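Local atomic coordinates of DNA primase (Aquifex aeolicus, PDB entry 2AU3), a protein that synthesises, as an RNA polymerase, the short RNA primers that DNA polymerase extends during DNA replication. Residues D8-E13 with E81-L86; D18-Y23 with F47-S52; N36-P41 with I68-L73. All coordinates share one frame; numbering follows the deposited sequence.

Contact 1. Residues D8-E13 with E81-L86; sequences DELRRE and EAALEL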
ATOM      1  N   ASP A   8     -13.175 -18.295  11.043  1.00 30.40           N
ATOM      2  CA  ASP A   8     -12.378 -18.654   9.883  1.00 30.57           C
ATOM      3  C   ASP A   8     -13.082 -19.800   9.117  1.00 29.53           C
ATOM      4  O   ASP A   8     -13.201 -19.769   7.890  1.00 29.32           O
ATOM      5  CB  ASP A   8     -10.977 -19.075  10.343  1.00 31.44           C
ATOM      6  CG  ASP A   8     -10.062 -19.469   9.190  1.00 34.69           C
ATOM      7  OD1 ASP A   8      -9.940 -18.702   8.192  1.00 38.27           O
ATOM      8  OD2 ASP A   8      -9.395 -20.530   9.212  1.00 39.31           O
ATOM      9  N   GLU A   9     -13.557 -20.791   9.860  1.00 27.73           N
ATOM     10  CA  GLU A   9     -14.308 -21.902   9.280  1.00 26.98           C
ATOM     11  C   GLU A   9     -15.579 -21.402   8.596  1.00 25.94           C
ATOM     12  O   GLU A   9     -15.936 -21.858   7.518  1.00 25.42           O
ATOM     13  CB  GLU A   9     -14.636 -22.943  10.375  1.00 27.02           C
ATOM     14  CG  GLU A   9     -13.417 -23.705  10.883  1.00 26.59           C
ATOM     15  CD  GLU A   9     -12.648 -24.446   9.776  1.00 30.89           C
ATOM     16  OE1 GLU A   9     -13.284 -25.177   8.952  1.00 30.88           O
ATOM     17  OE2 GLU A   9     -11.396 -24.342   9.756  1.00 27.35           O
ATOM     18  N   LEU A  10     -16.251 -20.437   9.209  1.00 25.30           N
ATOM     19  CA  LEU A  10     -17.423 -19.841   8.570  1.00 24.52           C
ATOM     20  C   LEU A  10     -17.025 -19.176   7.267  1.00 24.43           C
ATOM     21  O   LEU A  10     -17.666 -19.379   6.244  1.00 23.93           O
ATOM     22  CB  LEU A  10     -18.107 -18.824   9.484  1.00 23.79           C
ATOM     23  CG  LEU A  10     -19.289 -18.071   8.873  1.00 24.85           C
ATOM     24  CD1 LEU A  10     -20.358 -19.030   8.310  1.00 22.70           C
ATOM     25  CD2 LEU A  10     -19.903 -17.074   9.862  1.00 26.15           C
ATOM     26  N   ARG A  11     -15.974 -18.364   7.302  1.00 23.92           N
ATOM     27  CA  ARG A  11     -15.608 -17.628   6.110  1.00 24.83           C
ATOM     28  C   ARG A  11     -15.257 -18.560   4.952  1.00 24.78           C
ATOM     29  O   ARG A  11     -15.639 -18.291   3.828  1.00 24.83           O
ATOM     30  CB  ARG A  11     -14.445 -16.700   6.362  1.00 24.99           C
ATOM     31  CG  ARG A  11     -14.751 -15.560   7.293  1.00 26.38           C
ATOM     32  CD  ARG A  11     -13.512 -15.058   7.927  1.00 25.73           C
ATOM     33  NE  ARG A  11     -13.696 -13.735   8.478  1.00 29.01           N
ATOM     34  CZ  ARG A  11     -12.959 -13.248   9.448  1.00 26.18           C
ATOM     35  NH1 ARG A  11     -11.976 -13.994   9.968  1.00 25.00           N
ATOM     36  NH2 ARG A  11     -13.173 -12.015   9.877  1.00 27.70           N
ATOM     37  N   ARG A  12     -14.525 -19.635   5.240  1.00 24.92           N
ATOM     38  CA  ARG A  12     -14.183 -20.638   4.214  1.00 25.94           C
ATOM     39  C   ARG A  12     -15.425 -21.247   3.527  1.00 25.16           C
ATOM     40  O   ARG A  12     -15.452 -21.430   2.306  1.00 24.88           O
ATOM     41  CB  ARG A  12     -13.306 -21.750   4.800  1.00 26.40           C
ATOM     42  CG  ARG A  12     -11.868 -21.322   5.181  1.00 29.41           C
ATOM     43  CD  ARG A  12     -11.173 -22.332   6.136  1.00 34.45           C
ATOM     44  NE  ARG A  12      -9.823 -21.910   6.524  1.00 38.58           N
ATOM     45  CZ  ARG A  12      -8.719 -22.149   5.815  1.00 41.68           C
ATOM     46  NH1 ARG A  12      -8.786 -22.821   4.671  1.00 41.85           N
ATOM     47  NH2 ARG A  12      -7.536 -21.709   6.250  1.00 43.17           N
ATOM     48  N   GLU A  13     -16.454 -21.527   4.317  1.00 24.23           N
ATOM     49  CA  GLU A  13     -17.673 -22.164   3.832  1.00 23.63           C
ATOM     50  C   GLU A  13     -18.567 -21.241   2.984  1.00 23.78           C
ATOM     51  O   GLU A  13     -19.297 -21.723   2.106  1.00 22.84           O
ATOM     52  CB  GLU A  13     -18.472 -22.702   5.023  1.00 23.82           C
ATOM     53  CG  GLU A  13     -19.734 -23.468   4.636  1.00 23.52           C
ATOM     54  CD  GLU A  13     -19.452 -24.900   4.209  1.00 24.77           C
ATOM     55  OE1 GLU A  13     -18.253 -25.295   4.121  1.00 25.63           O
ATOM     56  OE2 GLU A  13     -20.430 -25.628   3.949  1.00 23.10           O
ATOM     57  N   GLU A  81     -22.443  -9.853  14.540  1.00 21.60           N
ATOM     58  CA  GLU A  81     -23.881 -10.089  14.384  1.00 21.88           C
ATOM     59  C   GLU A  81     -24.220 -10.690  13.003  1.00 20.93           C
ATOM     60  O   GLU A  81     -24.993 -11.644  12.896  1.00 20.72           O
ATOM     61  CB  GLU A  81     -24.684  -8.797  14.637  1.00 22.88           C
ATOM     62  CG  GLU A  81     -24.826  -8.430  16.109  1.00 24.83           C
ATOM     63  CD  GLU A  81     -25.544  -7.099  16.347  1.00 31.22           C
ATOM     64  OE1 GLU A  81     -25.265  -6.100  15.645  1.00 30.13           O
ATOM     65  OE2 GLU A  81     -26.391  -7.041  17.271  1.00 36.14           O
ATOM     66  N   ALA A  82     -23.653 -10.118  11.948  1.00 19.48           N
ATOM     67  CA  ALA A  82     -23.846 -10.639  10.586  1.00 19.07           C
ATOM     68  C   ALA A  82     -23.257 -12.031  10.466  1.00 20.02           C
ATOM     69  O   ALA A  82     -23.836 -12.909   9.805  1.00 20.86           O
ATOM     70  CB  ALA A  82     -23.194  -9.707   9.550  1.00 17.26           C
ATOM     71  N   ALA A  83     -22.088 -12.223  11.075  1.00 19.76           N
ATOM     72  CA  ALA A  83     -21.462 -13.542  11.128  1.00 20.11           C
ATOM     73  C   ALA A  83     -22.407 -14.604  11.731  1.00 20.06           C
ATOM     74  O   ALA A  83     -22.527 -15.714  11.206  1.00 19.79           O
ATOM     75  CB  ALA A  83     -20.171 -13.470  11.884  1.00 19.54           C
ATOM     76  N   LEU A  84     -23.101 -14.243  12.802  1.00 21.06           N
ATOM     77  CA  LEU A  84     -24.000 -15.181  13.484  1.00 21.80           C
ATOM     78  C   LEU A  84     -25.194 -15.506  12.606  1.00 22.25           C
ATOM     79  O   LEU A  84     -25.644 -16.639  12.566  1.00 21.63           O
ATOM     80  CB  LEU A  84     -24.484 -14.616  14.832  1.00 21.76           C
ATOM     81  CG  LEU A  84     -25.299 -15.561  15.753  1.00 22.62           C
ATOM     82  CD1 LEU A  84     -24.687 -16.956  15.876  1.00 26.02           C
ATOM     83  CD2 LEU A  84     -25.491 -14.953  17.136  1.00 25.76           C
ATOM     84  N   GLU A  85     -25.710 -14.498  11.917  1.00 23.12           N
ATOM     85  CA  GLU A  85     -26.842 -14.705  11.030  1.00 24.99           C
ATOM     86  C   GLU A  85     -26.470 -15.646   9.875  1.00 24.40           C
ATOM     87  O   GLU A  85     -27.256 -16.549   9.532  1.00 23.66           O
ATOM     88  CB  GLU A  85     -27.368 -13.363  10.512  1.00 25.80           C
ATOM     89  CG  GLU A  85     -28.593 -13.473   9.614  1.00 33.33           C
ATOM     90  CD  GLU A  85     -29.835 -13.976  10.343  1.00 40.56           C
ATOM     91  OE1 GLU A  85     -29.850 -13.989  11.611  1.00 42.11           O
ATOM     92  OE2 GLU A  85     -30.806 -14.360   9.634  1.00 43.29           O
ATOM     93  N   LEU A  86     -25.269 -15.461   9.305  1.00 23.24           N
ATOM     94  CA  LEU A  86     -24.788 -16.339   8.232  1.00 22.92           C
ATOM     95  C   LEU A  86     -24.454 -17.756   8.723  1.00 22.87           C
ATOM     96  O   LEU A  86     -24.660 -18.735   8.003  1.00 23.10           O
ATOM     97  CB  LEU A  86     -23.573 -15.732   7.508  1.00 22.39           C
ATOM     98  CG  LEU A  86     -23.924 -14.567   6.591  1.00 23.25           C
ATOM     99  CD1 LEU A  86     -22.707 -14.022   5.888  1.00 21.54           C
ATOM    100  CD2 LEU A  86     -25.052 -14.932   5.588  1.00 22.76           C
TER
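Leu10 of helix 6-13 and Ala83 of helix 79-90 are the residues whose CA atoms come nearest across the two segments, 7.9 Å apart. One residue of 8-13, Leu10, does all the touching. Its CG stands anti to the backbone N (chi1 176°), which carries the two methyls out across the gap to helix 79-90. CD2 presses on the backbone of that helix, 3.2 Å from Ala83 O, a tight approach of a methyl to a carbonyl oxygen. The same CD2 lies 4.1 Å from Ala83 CB, a small side chain, consistent with the leucine's close approach to the main chain. The other branch, CD1, sits beside the next turn, 4.3 Å from Leu86 C. Beyond the two segments, Leu10 also packs on Ala87, while Ala83 touches Leu94 and Leu86 touches Ile14, so the leucine belongs to a wider apolar layer of the zinc-binding domain. Arg12 is turned to its own helix: NE bonds back to Asp8 OD2 at 3.1 Å, one helical turn earlier, in a nearly straight bond (174°). Between 8-13 and 81-86 the contact is thus purely van der Waals, one leucine against an alanine and backbone atoms; a polar link between the helices, Arg11 NH2 to Tyr79 OH, lies just before 81-86.

Contact 2. Residues D18-Y23 with F47-S52; sequences DVISEY and FYVSPS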
ATOM      1  N   ASP A  18     -23.268 -16.444  -3.631  1.00 22.20           N
ATOM      2  CA  ASP A  18     -24.545 -16.916  -3.068  1.00 22.63           C
ATOM      3  C   ASP A  18     -25.142 -15.920  -2.056  1.00 22.24           C
ATOM      4  O   ASP A  18     -26.353 -15.654  -2.088  1.00 22.67           O
ATOM      5  CB  ASP A  18     -24.410 -18.298  -2.406  1.00 22.60           C
ATOM      6  CG  ASP A  18     -23.987 -19.388  -3.385  1.00 24.50           C
ATOM      7  OD1 ASP A  18     -24.387 -19.344  -4.570  1.00 25.19           O
ATOM      8  OD2 ASP A  18     -23.250 -20.340  -3.051  1.00 26.50           O
ATOM      9  N   VAL A  19     -24.327 -15.370  -1.154  1.00 22.41           N
ATOM     10  CA  VAL A  19     -24.944 -14.463  -0.160  1.00 22.44           C
ATOM     11  C   VAL A  19     -25.456 -13.147  -0.707  1.00 22.35           C
ATOM     12  O   VAL A  19     -26.568 -12.748  -0.364  1.00 22.34           O
ATOM     13  CB  VAL A  19     -24.243 -14.351   1.268  1.00 23.38           C
ATOM     14  CG1 VAL A  19     -22.958 -15.103   1.371  1.00 23.04           C
ATOM     15  CG2 VAL A  19     -24.128 -12.898   1.772  1.00 22.28           C
ATOM     16  N   ILE A  20     -24.694 -12.496  -1.587  1.00 21.42           N
ATOM     17  CA  ILE A  20     -25.138 -11.221  -2.123  1.00 21.44           C
ATOM     18  C   ILE A  20     -26.319 -11.386  -3.109  1.00 21.96           C
ATOM     19  O   ILE A  20     -27.193 -10.506  -3.209  1.00 21.78           O
ATOM     20  CB  ILE A  20     -23.937 -10.436  -2.727  1.00 21.17           C
ATOM     21  CG1 ILE A  20     -22.856 -10.224  -1.633  1.00 20.80           C
ATOM     22  CG2 ILE A  20     -24.403  -9.104  -3.326  1.00 21.66           C
ATOM     23  CD1 ILE A  20     -21.799  -9.116  -1.912  1.00 20.66           C
ATOM     24  N   SER A  21     -26.355 -12.512  -3.814  1.00 22.09           N
ATOM     25  CA  SER A  21     -27.444 -12.783  -4.762  1.00 24.54           C
ATOM     26  C   SER A  21     -28.826 -12.898  -4.092  1.00 25.32           C
ATOM     27  O   SER A  21     -29.841 -12.636  -4.725  1.00 25.93           O
ATOM     28  CB  SER A  21     -27.152 -14.045  -5.586  1.00 24.97           C
ATOM     29  OG  SER A  21     -28.081 -14.164  -6.661  1.00 28.72           O
ATOM     30  N   GLU A  22     -28.858 -13.292  -2.821  1.00 26.06           N
ATOM     31  CA  GLU A  22     -30.085 -13.260  -2.027  1.00 27.30           C
ATOM     32  C   GLU A  22     -30.672 -11.837  -1.942  1.00 27.19           C
ATOM     33  O   GLU A  22     -31.893 -11.661  -1.921  1.00 27.41           O
ATOM     34  CB  GLU A  22     -29.808 -13.783  -0.613  1.00 27.96           C
ATOM     35  CG  GLU A  22     -29.262 -15.213  -0.571  1.00 30.09           C
ATOM     36  CD  GLU A  22     -29.838 -16.033   0.574  1.00 34.64           C
ATOM     37  OE1 GLU A  22     -29.642 -15.666   1.752  1.00 34.62           O
ATOM     38  OE2 GLU A  22     -30.473 -17.064   0.302  1.00 36.97           O
ATOM     39  N   TYR A  23     -29.792 -10.837  -1.909  1.00 26.20           N
ATOM     40  CA  TYR A  23     -30.190  -9.444  -1.681  1.00 25.50           C
ATOM     41  C   TYR A  23     -30.302  -8.676  -2.979  1.00 25.00           C
ATOM     42  O   TYR A  23     -31.254  -7.913  -3.177  1.00 25.41           O
ATOM     43  CB  TYR A  23     -29.156  -8.734  -0.828  1.00 25.64           C
ATOM     44  CG  TYR A  23     -29.084  -9.194   0.589  1.00 25.18           C
ATOM     45  CD1 TYR A  23     -29.921  -8.639   1.561  1.00 24.83           C
ATOM     46  CD2 TYR A  23     -28.162 -10.155   0.978  1.00 21.68           C
ATOM     47  CE1 TYR A  23     -29.838  -9.041   2.874  1.00 24.97           C
ATOM     48  CE2 TYR A  23     -28.107 -10.598   2.283  1.00 23.82           C
ATOM     49  CZ  TYR A  23     -28.922 -10.016   3.227  1.00 23.52           C
ATOM     50  OH  TYR A  23     -28.850 -10.428   4.517  1.00 28.89           O
ATOM     51  N   PHE A  47     -21.047  -1.556  -8.547  1.00 25.24           N
ATOM     52  CA  PHE A  47     -20.848  -2.445  -7.398  1.00 23.91           C
ATOM     53  C   PHE A  47     -20.541  -3.843  -7.905  1.00 23.36           C
ATOM     54  O   PHE A  47     -21.400  -4.490  -8.527  1.00 22.31           O
ATOM     55  CB  PHE A  47     -22.127  -2.443  -6.550  1.00 24.46           C
ATOM     56  CG  PHE A  47     -22.048  -3.280  -5.305  1.00 22.76           C
ATOM     57  CD1 PHE A  47     -21.904  -2.675  -4.061  1.00 23.57           C
ATOM     58  CD2 PHE A  47     -22.185  -4.674  -5.371  1.00 21.83           C
ATOM     59  CE1 PHE A  47     -21.866  -3.444  -2.886  1.00 23.07           C
ATOM     60  CE2 PHE A  47     -22.146  -5.450  -4.213  1.00 24.44           C
ATOM     61  CZ  PHE A  47     -21.990  -4.837  -2.963  1.00 21.71           C
ATOM     62  N   TYR A  48     -19.317  -4.308  -7.637  1.00 22.88           N
ATOM     63  CA  TYR A  48     -18.811  -5.548  -8.205  1.00 22.23           C
ATOM     64  C   TYR A  48     -18.582  -6.611  -7.153  1.00 22.22           C
ATOM     65  O   TYR A  48     -18.171  -6.316  -6.036  1.00 22.60           O
ATOM     66  CB  TYR A  48     -17.520  -5.304  -8.998  1.00 22.30           C
ATOM     67  CG  TYR A  48     -17.750  -4.563 -10.297  1.00 23.19           C
ATOM     68  CD1 TYR A  48     -17.846  -5.243 -11.502  1.00 24.06           C
ATOM     69  CD2 TYR A  48     -17.874  -3.178 -10.309  1.00 26.95           C
ATOM     70  CE1 TYR A  48     -18.045  -4.560 -12.695  1.00 23.99           C
ATOM     71  CE2 TYR A  48     -18.081  -2.494 -11.483  1.00 27.21           C
ATOM     72  CZ  TYR A  48     -18.171  -3.189 -12.670  1.00 25.49           C
ATOM     73  OH  TYR A  48     -18.389  -2.493 -13.824  1.00 23.52           O
ATOM     74  N   VAL A  49     -18.871  -7.855  -7.525  1.00 21.24           N
ATOM     75  CA  VAL A  49     -18.607  -8.998  -6.680  1.00 20.21           C
ATOM     76  C   VAL A  49     -17.663  -9.922  -7.433  1.00 20.60           C
ATOM     77  O   VAL A  49     -17.952 -10.315  -8.561  1.00 19.39           O
ATOM     78  CB  VAL A  49     -19.920  -9.736  -6.325  1.00 20.82           C
ATOM     79  CG1 VAL A  49     -19.616 -10.955  -5.453  1.00 20.35           C
ATOM     80  CG2 VAL A  49     -20.912  -8.771  -5.613  1.00 19.15           C
ATOM     81  N   SER A  50     -16.509 -10.223  -6.839  1.00 19.98           N
ATOM     82  CA  SER A  50     -15.540 -11.082  -7.507  1.00 20.85           C
ATOM     83  C   SER A  50     -15.615 -12.469  -6.877  1.00 21.32           C
ATOM     84  O   SER A  50     -15.343 -12.628  -5.688  1.00 21.61           O
ATOM     85  CB  SER A  50     -14.133 -10.494  -7.355  1.00 20.69           C
ATOM     86  OG  SER A  50     -13.141 -11.482  -7.574  1.00 20.00           O
ATOM     87  N   PRO A  51     -16.042 -13.470  -7.641  1.00 21.07           N
ATOM     88  CA  PRO A  51     -15.963 -14.845  -7.154  1.00 20.41           C
ATOM     89  C   PRO A  51     -14.516 -15.267  -6.815  1.00 20.39           C
ATOM     90  O   PRO A  51     -14.335 -16.030  -5.873  1.00 20.15           O
ATOM     91  CB  PRO A  51     -16.533 -15.673  -8.319  1.00 20.83           C
ATOM     92  CG  PRO A  51     -17.374 -14.705  -9.124  1.00 20.67           C
ATOM     93  CD  PRO A  51     -16.692 -13.365  -8.963  1.00 21.41           C
ATOM     94  N   SER A  52     -13.505 -14.756  -7.520  1.00 20.71           N
ATOM     95  CA  SER A  52     -12.127 -15.265  -7.313  1.00 21.72           C
ATOM     96  C   SER A  52     -11.446 -14.620  -6.092  1.00 21.69           C
ATOM     97  O   SER A  52     -10.570 -15.225  -5.438  1.00 21.02           O
ATOM     98  CB  SER A  52     -11.272 -15.028  -8.555  1.00 21.90           C
ATOM     99  OG  SER A  52     -11.206 -13.642  -8.852  1.00 22.98           O
TER
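In the N-terminal zinc-binding domain, helix 16-23 packs on the zinc-ribbon sheet: Ile20 meets Val49 and Phe47 of strand 47-50, the middle strand of five antiparallel ones. Phe47 and Val49 are two residues apart, so both point at the helix, while Tyr48 between them goes to the other side and meets Phe59. The backbones stay well apart, 8.3 Å between the CA atoms of Ile20 and Val49, and side chains span the gap. Ile20 and Val49 meet tip to tip. CG1 of Ile20 lies beside the backbone N (chi1 -58°), anti to the carbonyl carbon, and the extended arm ends in CD1, the atom that does most of the touching; CG2 makes a looser approach to Val49 CG2. Neighbouring strand 32-35 pairs with both strand residues through backbone hydrogen bonds, Phe47 with Thr35 and Val49 with Tyr33. Ile20 also packs on Phe70, so it lies between the sheet and helix 67-75, while Phe47 beside it reaches on to Cys37, a zinc ligand. Ile20 CD1 reaches two strand side chains at once, lying 3.8 Å from Val49 CG2 and, at the edge of the Phe47 ring near its plane, 4.3 Å from CE2.

Contact 3. Residues N36-P41 with I68-L73; sequences NCPFHP and IKFVSL. With ZN (zinc ion), chain B.
Phe39, in the zinc-binding loop 36-41, reaches across to Phe70 and Leu73 of helix 67-75. From its CB the ring sets off beside the backbone N (chi1 -52°), anti to the carbonyl carbon, and runs to the helix. One face of the ring is covered by its own neighbour: Pro38 CG stands 3.6 Å above the ring plane, over the centre of the Phe39 ring. Farther out the ring atoms divide the contacts. CE1 meets the Leu73 backbone and side chain, with Phe39 CE1 3.8 Å from Leu73 CB, and CE2 lies beside CE1 and CD1 of Phe70. CZ, the tip, touches both helix residues, 3.7 Å from Leu73 CB and 3.7 Å from Phe70 CE1. The two aromatic rings meet obliquely, planes at 58° and ring centroids 5.7 Å apart, while the side chains of Leu73 and Phe39 cross at about a right angle. Pro38 CG makes a looser contact of its own with Phe70 CE1, so proline and phenylalanine together lean on the same ring.

The ligands of the zinc ion flank Phe39 in the chain. Cys37 SG binds the metal at 2.3 Å and His40 ND1 at 2.0 Å, and Cys58 and Cys61 complete the site of the CHC2 finger. The Cys37 sulfur also accepts the backbone N-H of Phe39, N to SG 3.4 Å at 158°, and a weak bond from His40 N. Such N-H groups probably temper the negative charge of the thiolate. Phe39 therefore has two roles: its amide belongs to the second shell of the zinc, and its ring ties the metal loop to helix 67-75 through apolar contact.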
ATOM      1  N   ASN A  36     -26.368  -2.374  -9.195  1.00 26.04           N
ATOM      2  CA  ASN A  36     -26.311  -1.000  -8.690  1.00 26.04           C
ATOM      3  C   ASN A  36     -26.059  -1.068  -7.205  1.00 25.35           C
ATOM      4  O   ASN A  36     -26.610  -1.929  -6.513  1.00 24.58           O
ATOM      5  CB  ASN A  36     -27.598  -0.203  -8.964  1.00 26.63           C
ATOM      6  CG  ASN A  36     -28.018  -0.231 -10.419  1.00 27.93           C
ATOM      7  OD1 ASN A  36     -27.588   0.596 -11.223  1.00 31.83           O
ATOM      8  ND2 ASN A  36     -28.894  -1.160 -10.757  1.00 25.17           N
ATOM      9  N   CYS A  37     -25.264  -0.137  -6.701  1.00 25.43           N
ATOM     10  CA  CYS A  37     -24.917  -0.139  -5.284  1.00 25.20           C
ATOM     11  C   CYS A  37     -26.129   0.200  -4.387  1.00 25.68           C
ATOM     12  O   CYS A  37     -26.852   1.153  -4.659  1.00 24.66           O
ATOM     13  CB  CYS A  37     -23.761   0.822  -5.024  1.00 25.12           C
ATOM     14  SG  CYS A  37     -23.158   0.797  -3.326  1.00 25.64           S
ATOM     15  N   PRO A  38     -26.343  -0.588  -3.331  1.00 26.24           N
ATOM     16  CA  PRO A  38     -27.446  -0.331  -2.393  1.00 27.59           C
ATOM     17  C   PRO A  38     -27.060   0.670  -1.293  1.00 28.72           C
ATOM     18  O   PRO A  38     -27.905   1.005  -0.455  1.00 28.74           O
ATOM     19  CB  PRO A  38     -27.686  -1.713  -1.766  1.00 27.28           C
ATOM     20  CG  PRO A  38     -26.308  -2.363  -1.769  1.00 27.42           C
ATOM     21  CD  PRO A  38     -25.555  -1.772  -2.947  1.00 25.51           C
ATOM     22  N   PHE A  39     -25.803   1.117  -1.285  1.00 30.10           N
ATOM     23  CA  PHE A  39     -25.287   1.939  -0.190  1.00 32.22           C
ATOM     24  C   PHE A  39     -25.039   3.404  -0.593  1.00 34.39           C
ATOM     25  O   PHE A  39     -25.042   4.299   0.260  1.00 35.01           O
ATOM     26  CB  PHE A  39     -24.022   1.317   0.410  1.00 31.81           C
ATOM     27  CG  PHE A  39     -24.177  -0.132   0.795  1.00 31.47           C
ATOM     28  CD1 PHE A  39     -25.179  -0.526   1.672  1.00 30.62           C
ATOM     29  CD2 PHE A  39     -23.310  -1.106   0.282  1.00 31.35           C
ATOM     30  CE1 PHE A  39     -25.344  -1.864   2.018  1.00 29.91           C
ATOM     31  CE2 PHE A  39     -23.454  -2.452   0.642  1.00 30.12           C
ATOM     32  CZ  PHE A  39     -24.476  -2.828   1.516  1.00 29.33           C
ATOM     33  N   HIS A  40     -24.830   3.632  -1.888  1.00 36.28           N
ATOM     34  CA  HIS A  40     -24.767   4.980  -2.451  1.00 38.95           C
ATOM     35  C   HIS A  40     -25.596   5.024  -3.740  1.00 40.42           C
ATOM     36  O   HIS A  40     -25.860   3.987  -4.339  1.00 40.35           O
ATOM     37  CB  HIS A  40     -23.307   5.401  -2.690  1.00 38.85           C
ATOM     38  CG  HIS A  40     -22.804   5.109  -4.083  1.00 40.05           C
ATOM     39  ND1 HIS A  40     -22.353   3.864  -4.467  1.00 39.08           N
ATOM     40  CD2 HIS A  40     -22.669   5.908  -5.168  1.00 40.66           C
ATOM     41  CE1 HIS A  40     -21.983   3.904  -5.733  1.00 41.08           C
ATOM     42  NE2 HIS A  40     -22.159   5.133  -6.182  1.00 42.11           N
ATOM     43  N   PRO A  41     -26.036   6.205  -4.161  1.00 42.68           N
ATOM     44  CA  PRO A  41     -26.888   6.292  -5.345  1.00 44.40           C
ATOM     45  C   PRO A  41     -26.212   6.727  -6.643  1.00 46.43           C
ATOM     46  O   PRO A  41     -26.142   7.935  -6.889  1.00 47.51           O
ATOM     47  CB  PRO A  41     -27.912   7.359  -4.932  1.00 44.32           C
ATOM     48  CG  PRO A  41     -27.179   8.247  -3.919  1.00 43.47           C
ATOM     49  CD  PRO A  41     -25.928   7.505  -3.466  1.00 42.89           C
ATOM     50  N   ILE A  68     -19.623 -11.530   4.951  1.00 18.62           N
ATOM     51  CA  ILE A  68     -20.177 -11.171   6.248  1.00 18.69           C
ATOM     52  C   ILE A  68     -20.364  -9.653   6.344  1.00 19.01           C
ATOM     53  O   ILE A  68     -21.385  -9.153   6.865  1.00 19.45           O
ATOM     54  CB  ILE A  68     -19.246 -11.628   7.389  1.00 19.18           C
ATOM     55  CG1 ILE A  68     -19.183 -13.167   7.449  1.00 19.83           C
ATOM     56  CG2 ILE A  68     -19.726 -11.015   8.738  1.00 18.29           C
ATOM     57  CD1 ILE A  68     -18.050 -13.715   8.337  1.00 21.34           C
ATOM     58  N   LYS A  69     -19.357  -8.927   5.873  1.00 17.97           N
ATOM     59  CA  LYS A  69     -19.375  -7.480   5.913  1.00 18.81           C
ATOM     60  C   LYS A  69     -20.520  -6.921   5.062  1.00 18.39           C
ATOM     61  O   LYS A  69     -21.181  -5.966   5.469  1.00 18.71           O
ATOM     62  CB  LYS A  69     -18.037  -6.922   5.436  1.00 19.39           C
ATOM     63  CG  LYS A  69     -18.069  -5.434   5.176  1.00 21.10           C
ATOM     64  CD  LYS A  69     -16.709  -4.833   5.441  1.00 25.36           C
ATOM     65  CE  LYS A  69     -16.801  -3.342   5.616  1.00 26.58           C
ATOM     66  NZ  LYS A  69     -15.616  -2.698   4.999  1.00 27.54           N
ATOM     67  N   PHE A  70     -20.771  -7.517   3.893  1.00 18.08           N
ATOM     68  CA  PHE A  70     -21.927  -7.088   3.099  1.00 18.46           C
ATOM     69  C   PHE A  70     -23.224  -7.169   3.932  1.00 18.63           C
ATOM     70  O   PHE A  70     -24.023  -6.236   3.958  1.00 19.92           O
ATOM     71  CB  PHE A  70     -22.093  -7.890   1.800  1.00 16.69           C
ATOM     72  CG  PHE A  70     -23.340  -7.500   1.033  1.00 18.95           C
ATOM     73  CD1 PHE A  70     -23.341  -6.384   0.188  1.00 18.67           C
ATOM     74  CD2 PHE A  70     -24.531  -8.192   1.230  1.00 18.81           C
ATOM     75  CE1 PHE A  70     -24.502  -5.990  -0.491  1.00 20.94           C
ATOM     76  CE2 PHE A  70     -25.707  -7.803   0.544  1.00 21.31           C
ATOM     77  CZ  PHE A  70     -25.691  -6.702  -0.296  1.00 20.65           C
ATOM     78  N   VAL A  71     -23.443  -8.309   4.573  1.00 19.20           N
ATOM     79  CA  VAL A  71     -24.665  -8.506   5.355  1.00 19.69           C
ATOM     80  C   VAL A  71     -24.729  -7.486   6.494  1.00 20.22           C
ATOM     81  O   VAL A  71     -25.793  -6.866   6.733  1.00 20.20           O
ATOM     82  CB  VAL A  71     -24.799  -9.971   5.871  1.00 19.52           C
ATOM     83  CG1 VAL A  71     -26.027 -10.127   6.796  1.00 18.09           C
ATOM     84  CG2 VAL A  71     -24.870 -10.935   4.703  1.00 18.52           C
ATOM     85  N   SER A  72     -23.583  -7.264   7.151  1.00 20.41           N
ATOM     86  CA  SER A  72     -23.494  -6.254   8.214  1.00 20.83           C
ATOM     87  C   SER A  72     -23.970  -4.892   7.732  1.00 20.30           C
ATOM     88  O   SER A  72     -24.674  -4.169   8.462  1.00 19.48           O
ATOM     89  CB  SER A  72     -22.049  -6.126   8.722  1.00 21.17           C
ATOM     90  OG  SER A  72     -21.973  -5.178   9.760  0.50 24.21           O
ATOM     91  N   LEU A  73     -23.571  -4.524   6.521  1.00 19.92           N
ATOM     92  CA  LEU A  73     -23.941  -3.214   5.994  1.00 21.82           C
ATOM     93  C   LEU A  73     -25.390  -3.210   5.537  1.00 21.95           C
ATOM     94  O   LEU A  73     -26.149  -2.284   5.858  1.00 22.61           O
ATOM     95  CB  LEU A  73     -23.003  -2.756   4.862  1.00 21.46           C
ATOM     96  CG  LEU A  73     -21.530  -2.520   5.201  1.00 22.23           C
ATOM     97  CD1 LEU A  73     -20.699  -2.391   3.895  1.00 23.99           C
ATOM     98  CD2 LEU A  73     -21.362  -1.290   6.063  1.00 24.22           C
TER
HETATM   99 ZN    ZN B 501     -21.479   2.296  -3.604  1.00 29.93          ZN

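All three contacts lie in the zinc-binding domain and join its parts by apolar side chains. Contacts 1 and 2 are buried, each resting on one aliphatic residue of an N-terminal helix: contact 1 sets helix on helix, contact 2 helix on sheet, with mainly aliphatic packing. Contact 3 is partly buried and mostly aromatic; it sets a loop against a helix and alone holds metal ligands. Helix 67-75, used in contact 3, links them. Phe70 also meets Tyr23 of contact 2, and Val71 meets Val19. On another side of the same helix Ile68 packs against Ala82, Ala83 and Leu86 of contact 1. Contacts 1 and 2 do not touch, although helices 6-13 and 16-23 are consecutive; their centres lie about 15 Å apart.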